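Local coordinates for endo-beta-1,4-mannanase (Alicyclobacillus acidocaldarius, PDB 4CD8), which hydrolyses internal beta-1,4-mannosidic linkages of mannan polysaccharides as a family GH113 glycoside hydrolase with a TIM-barrel fold, at residues L88-K93 against T141-F146; H136-T141 against T171-L176. All coordinates share one frame; numbering follows the deposited sequence.

In the fold
The two contacts lie on the same side of the barrel, their centres about 9 Å apart, and share Thr141. Of the elements involved, strand 89-98 comes first, then helix 120-140, strand 145-150 and helix 159-172, so the segments of the contacts alternate. Contact 1 joins the start of strand 89-98 to the loop and strand after helix 120-140; contact 2 packs the end of that helix against the turn leading out of helix 159-172. They meet where Tyr173 OH lies 2.7 Å from Cys143 O, a probable hydrogen bond. Together they tie successive beta-alpha units where the parallel strands begin, at the end of the barrel opposite the C-terminal strand ends that carry TIM-barrel active sites.

Contact 1. Residues L88-K93 against T141-F146; sequences LKVCLK and TGCEMF
Glu144 reaches across to the opening of strand 89-98, its OE1 taking the N-H of Val90 at 2.9 Å from above the carboxylate plane. The Glu144 side chain bends at chi2 (87°), bringing CD back over the backbone of Lys89, whose side chain crosses it at about a right angle. His84 also bonds OE1, so two donors grip this one oxygen. An alanine in place of Glu144 would probably leave the Val90 N-H and His84 without this acceptor and open a gap beside the CB and CG of Lys89. Further on, backbone pairing takes over: Met145 N donates to Val90 O at 3.2 Å, and Leu92 N to Met145 O at 3.0 Å. On the helix side the sulphur of Cys143 is the bump, dropping into the notch between Val90 and Leu92, two residues apart on the strand; it touches Val90 CG1 at 3.6 Å and Leu92 CB more loosely. The Phe146 ring fills the next hollow, beside Leu92, whose O lies obliquely to it, 3.6 Å from Phe146 CD1. Ala138 of helix 120-140 touches Leu92, Cys143 and Phe146 alike. Cys91 and Met145 are bridge partners, CB to CB 3.8 Å, on the face turned into the barrel, where Met230 and Phe228 pack on them. Cys143, Val90, Leu92 and Phe146 thus fill the layer facing helices 73-85 and 120-140: the alternation of a parallel TIM-barrel wall, here between neighbouring strands joined by a beta-alpha-beta crossover.

Contact 2. Residues H136-T141 against T171-L176; sequences HVAKRT and TEYDGL
The Tyr173 ring stands between the last turn of helix 120-140 and its own chain, with Gly175 N 3.3 Å above one face near the rim and the backbone of Lys139 at its edge. This is helix-to-turn packing on the outer layer of a TIM barrel, where the end of one barrel helix meets the turn that leads from the next, helix 159-172, into strand 176-182. Ala138 CB lies obliquely to the ring, 3.6 Å from Tyr173 CE1. The His136 ring has Arg140 CG over one face, while Glu172 OE1 approaches it obliquely, 3.7 Å from ND1, the carboxylate and ring planes 80° apart. With CG anti to the backbone N (chi1 179°), Tyr173 directs its ring against Ala138, and the hydroxyl beyond has Cys143 O, in the loop after the helix, as its probable hydrogen-bond partner. On the solvent side, Lys139 stretches out over the turn with its chain extended beyond CG. Lys139 CB and CD each lie 3.4 Å from Glu172 O, so the aliphatic part rests on that carbonyl before the charged end arrives at Asp174. Lys139 NZ closes a salt bridge with Asp174 OD2 at 2.6 Å, meeting the oxygen on its syn side, 31° out of the carboxylate plane.

Contact 1. Residues L88-K93 against T141-F146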
loop_
_atom_site.group_PDB
_atom_site.type_symbol
_atom_site.label_atom_id
_atom_site.label_comp_id
_atom_site.label_asym_id
_atom_site.label_seq_id
_atom_site.Cartn_x
_atom_site.Cartn_y
_atom_site.Cartn_z
ATOM N N LEU A 88 9.065 14.954 0.223
ATOM C CA LEU A 88 8.024 13.968 0.505
ATOM C C LEU A 88 8.151 13.356 1.918
ATOM O O LEU A 88 9.252 13.215 2.424
ATOM C CB LEU A 88 8.092 12.833 -0.536
ATOM C CG LEU A 88 7.784 13.287 -1.970
ATOM C CD1 LEU A 88 8.235 12.209 -2.961
ATOM C CD2 LEU A 88 6.291 13.609 -2.119
ATOM N N LYS A 89 7.008 13.023 2.539
ATOM C CA LYS A 89 6.954 12.091 3.652
ATOM C C LYS A 89 6.926 10.671 3.060
ATOM O O LYS A 89 6.422 10.473 1.955
ATOM C CB LYS A 89 5.752 12.366 4.541
ATOM C CG LYS A 89 5.850 13.688 5.263
ATOM C CD LYS A 89 4.634 13.867 6.154
ATOM C CE LYS A 89 4.771 15.086 7.075
ATOM N NZ LYS A 89 4.674 16.335 6.293
ATOM N N VAL A 90 7.447 9.700 3.801
ATOM C CA VAL A 90 7.696 8.357 3.276
ATOM C C VAL A 90 7.069 7.316 4.184
ATOM O O VAL A 90 7.358 7.262 5.396
ATOM C CB VAL A 90 9.190 8.033 3.133
ATOM C CG1 VAL A 90 9.394 6.617 2.608
ATOM C CG2 VAL A 90 9.906 9.014 2.205
ATOM N N CYS A 91 6.244 6.446 3.598
ATOM C CA CYS A 91 5.766 5.241 4.268
ATOM C C CYS A 91 6.526 4.043 3.743
ATOM O O CYS A 91 6.651 3.891 2.521
ATOM C CB CYS A 91 4.290 5.024 4.055
ATOM S SG CYS A 91 3.638 3.521 4.801
ATOM N N LEU A 92 7.040 3.196 4.632
ATOM C CA LEU A 92 7.691 1.943 4.199
ATOM C C LEU A 92 6.701 0.813 4.315
ATOM O O LEU A 92 6.120 0.600 5.384
ATOM C CB LEU A 92 8.949 1.656 5.003
ATOM C CG LEU A 92 9.837 0.521 4.477
ATOM C CD1 LEU A 92 10.339 0.763 3.027
ATOM C CD2 LEU A 92 10.976 0.268 5.452
ATOM N N LYS A 93 6.557 0.033 3.201
ATOM C CA LYS A 93 5.562 -1.018 3.117
ATOM C C LYS A 93 6.150 -2.308 2.603
ATOM O O LYS A 93 6.098 -2.599 1.384
ATOM C CB LYS A 93 4.373 -0.607 2.257
ATOM C CG LYS A 93 3.253 -1.627 2.180
ATOM C CD LYS A 93 2.106 -1.068 1.370
ATOM C CE LYS A 93 1.229 -2.118 0.716
ATOM N NZ LYS A 93 0.040 -1.457 0.157
ATOM N N THR A 141 16.016 5.413 8.664
ATOM C CA THR A 141 15.887 6.207 7.435
ATOM C C THR A 141 14.865 7.348 7.586
ATOM O O THR A 141 14.621 8.100 6.665
ATOM C CB THR A 141 15.530 5.330 6.225
ATOM O OG1 THR A 141 14.296 4.652 6.466
ATOM C CG2 THR A 141 16.682 4.312 5.962
ATOM N N GLY A 142 14.294 7.474 8.783
ATOM C CA GLY A 142 13.400 8.575 9.073
ATOM C C GLY A 142 12.035 8.498 8.400
ATOM O O GLY A 142 11.359 9.526 8.175
ATOM N N CYS A 143 11.613 7.293 8.062
ATOM C CA CYS A 143 10.321 7.151 7.431
ATOM C C CYS A 143 9.224 7.500 8.435
ATOM O O CYS A 143 9.190 6.971 9.533
ATOM C CB CYS A 143 10.119 5.735 6.888
ATOM S SG CYS A 143 11.143 5.273 5.494
ATOM N N GLU A 144 8.315 8.353 7.988
ATOM C CA GLU A 144 7.237 8.909 8.807
ATOM C C GLU A 144 6.091 7.920 9.071
ATOM O O GLU A 144 5.287 8.080 9.961
ATOM C CB GLU A 144 6.710 10.151 8.134
ATOM C CG GLU A 144 7.703 11.308 8.127
ATOM C CD GLU A 144 8.688 11.367 6.986
ATOM O OE1 GLU A 144 8.833 10.360 6.218
ATOM O OE2 GLU A 144 9.366 12.416 6.894
ATOM N N MET A 145 5.997 6.871 8.262
ATOM C CA MET A 145 5.010 5.822 8.503
ATOM C C MET A 145 5.590 4.456 8.130
ATOM O O MET A 145 6.483 4.367 7.285
ATOM C CB MET A 145 3.726 6.056 7.676
ATOM C CG MET A 145 2.524 5.226 8.060
ATOM S SD MET A 145 1.087 5.562 7.022
ATOM C CE MET A 145 0.765 7.296 7.189
ATOM N N PHE A 146 5.034 3.428 8.758
ATOM C CA PHE A 146 5.364 2.041 8.536
ATOM C C PHE A 146 4.066 1.266 8.449
ATOM O O PHE A 146 3.182 1.382 9.280
ATOM C CB PHE A 146 6.222 1.466 9.660
ATOM C CG PHE A 146 6.675 0.051 9.393
ATOM C CD1 PHE A 146 7.732 -0.180 8.540
ATOM C CD2 PHE A 146 6.051 -1.045 9.974
ATOM C CE1 PHE A 146 8.178 -1.489 8.262
ATOM C CE2 PHE A 146 6.518 -2.354 9.722
ATOM C CZ PHE A 146 7.574 -2.549 8.842
#

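Contact 2. Residues H136-T141 against T171-L176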
loop_
_atom_site.group_PDB
_atom_site.type_symbol
_atom_site.label_atom_id
_atom_site.label_comp_id
_atom_site.label_asym_id
_atom_site.label_seq_id
_atom_site.Cartn_x
_atom_site.Cartn_y
_atom_site.Cartn_z
ATOM N N HIS A 136 12.949 -1.313 11.742
ATOM C CA HIS A 136 14.234 -0.750 12.153
ATOM C C HIS A 136 14.851 0.089 11.045
ATOM O O HIS A 136 15.340 1.168 11.281
ATOM C CB HIS A 136 15.182 -1.883 12.604
ATOM C CG HIS A 136 16.574 -1.442 12.922
ATOM N ND1 HIS A 136 16.858 -0.645 14.003
ATOM C CD2 HIS A 136 17.767 -1.742 12.345
ATOM C CE1 HIS A 136 18.164 -0.446 14.072
ATOM N NE2 HIS A 136 18.743 -1.109 13.082
ATOM N N VAL A 137 14.770 -0.410 9.800
ATOM C CA VAL A 137 15.201 0.363 8.639
ATOM C C VAL A 137 14.379 1.657 8.498
ATOM O O VAL A 137 14.944 2.723 8.265
ATOM C CB VAL A 137 15.112 -0.462 7.328
ATOM C CG1 VAL A 137 15.303 0.429 6.120
ATOM C CG2 VAL A 137 16.127 -1.629 7.325
ATOM N N ALA A 138 13.062 1.551 8.719
ATOM C CA ALA A 138 12.176 2.718 8.698
ATOM C C ALA A 138 12.600 3.781 9.722
ATOM O O ALA A 138 12.616 4.958 9.409
ATOM C CB ALA A 138 10.729 2.319 8.909
ATOM N N LYS A 139 12.983 3.335 10.918
ATOM C CA LYS A 139 13.381 4.287 11.958
ATOM C C LYS A 139 14.695 4.969 11.576
ATOM O O LYS A 139 14.838 6.206 11.638
ATOM C CB LYS A 139 13.515 3.580 13.290
ATOM C CG LYS A 139 14.113 4.509 14.341
ATOM C CD LYS A 139 13.808 4.046 15.744
ATOM C CE LYS A 139 14.528 4.947 16.749
ATOM N NZ LYS A 139 14.001 4.695 18.101
ATOM N N ARG A 140 15.667 4.168 11.161
ATOM C CA ARG A 140 16.971 4.714 10.801
ATOM C C ARG A 140 16.962 5.644 9.576
ATOM O O ARG A 140 17.795 6.540 9.480
ATOM C CB ARG A 140 17.950 3.572 10.565
ATOM C CG ARG A 140 18.277 2.743 11.798
ATOM C CD ARG A 140 19.433 1.777 11.573
ATOM N NE ARG A 140 20.683 2.470 11.385
ATOM C CZ ARG A 140 21.832 1.861 11.157
ATOM N NH1 ARG A 140 21.897 0.531 11.091
ATOM N NH2 ARG A 140 22.923 2.591 10.990
ATOM N N THR A 141 16.016 5.413 8.664
ATOM C CA THR A 141 15.887 6.207 7.435
ATOM C C THR A 141 14.865 7.348 7.586
ATOM O O THR A 141 14.621 8.100 6.665
ATOM C CB THR A 141 15.530 5.330 6.225
ATOM O OG1 THR A 141 14.296 4.652 6.466
ATOM C CG2 THR A 141 16.682 4.312 5.962
ATOM N N THR A 171 8.773 -1.624 19.212
ATOM C CA THR A 171 10.104 -1.573 19.873
ATOM C C THR A 171 11.180 -0.984 18.961
ATOM O O THR A 171 12.200 -0.442 19.449
ATOM C CB THR A 171 10.574 -2.938 20.468
ATOM O OG1 THR A 171 10.971 -3.858 19.431
ATOM C CG2 THR A 171 9.508 -3.576 21.327
ATOM N N GLU A 172 10.951 -1.143 17.640
ATOM C CA GLU A 172 11.934 -0.821 16.606
ATOM C C GLU A 172 11.663 0.479 15.886
ATOM O O GLU A 172 12.501 0.946 15.114
ATOM C CB GLU A 172 11.950 -1.944 15.546
ATOM C CG GLU A 172 12.337 -3.313 16.073
ATOM C CD GLU A 172 13.806 -3.452 16.442
ATOM O OE1 GLU A 172 14.598 -2.531 16.185
ATOM O OE2 GLU A 172 14.186 -4.515 17.015
ATOM N N TYR A 173 10.478 1.055 16.132
ATOM C CA TYR A 173 10.006 2.137 15.289
ATOM C C TYR A 173 9.043 3.046 16.068
ATOM O O TYR A 173 8.075 2.554 16.626
ATOM C CB TYR A 173 9.313 1.515 14.052
ATOM C CG TYR A 173 8.759 2.561 13.122
ATOM C CD1 TYR A 173 9.596 3.338 12.334
ATOM C CD2 TYR A 173 7.401 2.790 13.060
ATOM C CE1 TYR A 173 9.086 4.301 11.496
ATOM C CE2 TYR A 173 6.866 3.757 12.217
ATOM C CZ TYR A 173 7.719 4.505 11.439
ATOM O OH TYR A 173 7.255 5.492 10.607
ATOM N N ASP A 174 9.303 4.354 15.992
ATOM C CA ASP A 174 8.599 5.369 16.780
ATOM C C ASP A 174 7.561 6.154 15.967
ATOM O O ASP A 174 6.848 6.992 16.505
ATOM C CB ASP A 174 9.596 6.394 17.346
ATOM C CG ASP A 174 10.657 5.765 18.205
ATOM O OD1 ASP A 174 10.313 4.884 19.027
ATOM O OD2 ASP A 174 11.846 6.158 18.067
ATOM N N GLY A 175 7.458 5.876 14.656
ATOM C CA GLY A 175 6.600 6.671 13.786
ATOM C C GLY A 175 5.183 6.165 13.725
ATOM O O GLY A 175 4.759 5.330 14.533
ATOM N N LEU A 176 4.420 6.653 12.746
ATOM C CA LEU A 176 3.041 6.202 12.587
ATOM C C LEU A 176 3.007 4.782 12.054
ATOM O O LEU A 176 3.787 4.429 11.150
ATOM C CB LEU A 176 2.302 7.103 11.600
ATOM C CG LEU A 176 2.102 8.534 12.094
ATOM C CD1 LEU A 176 1.732 9.389 10.902
ATOM C CD2 LEU A 176 0.953 8.542 13.089
#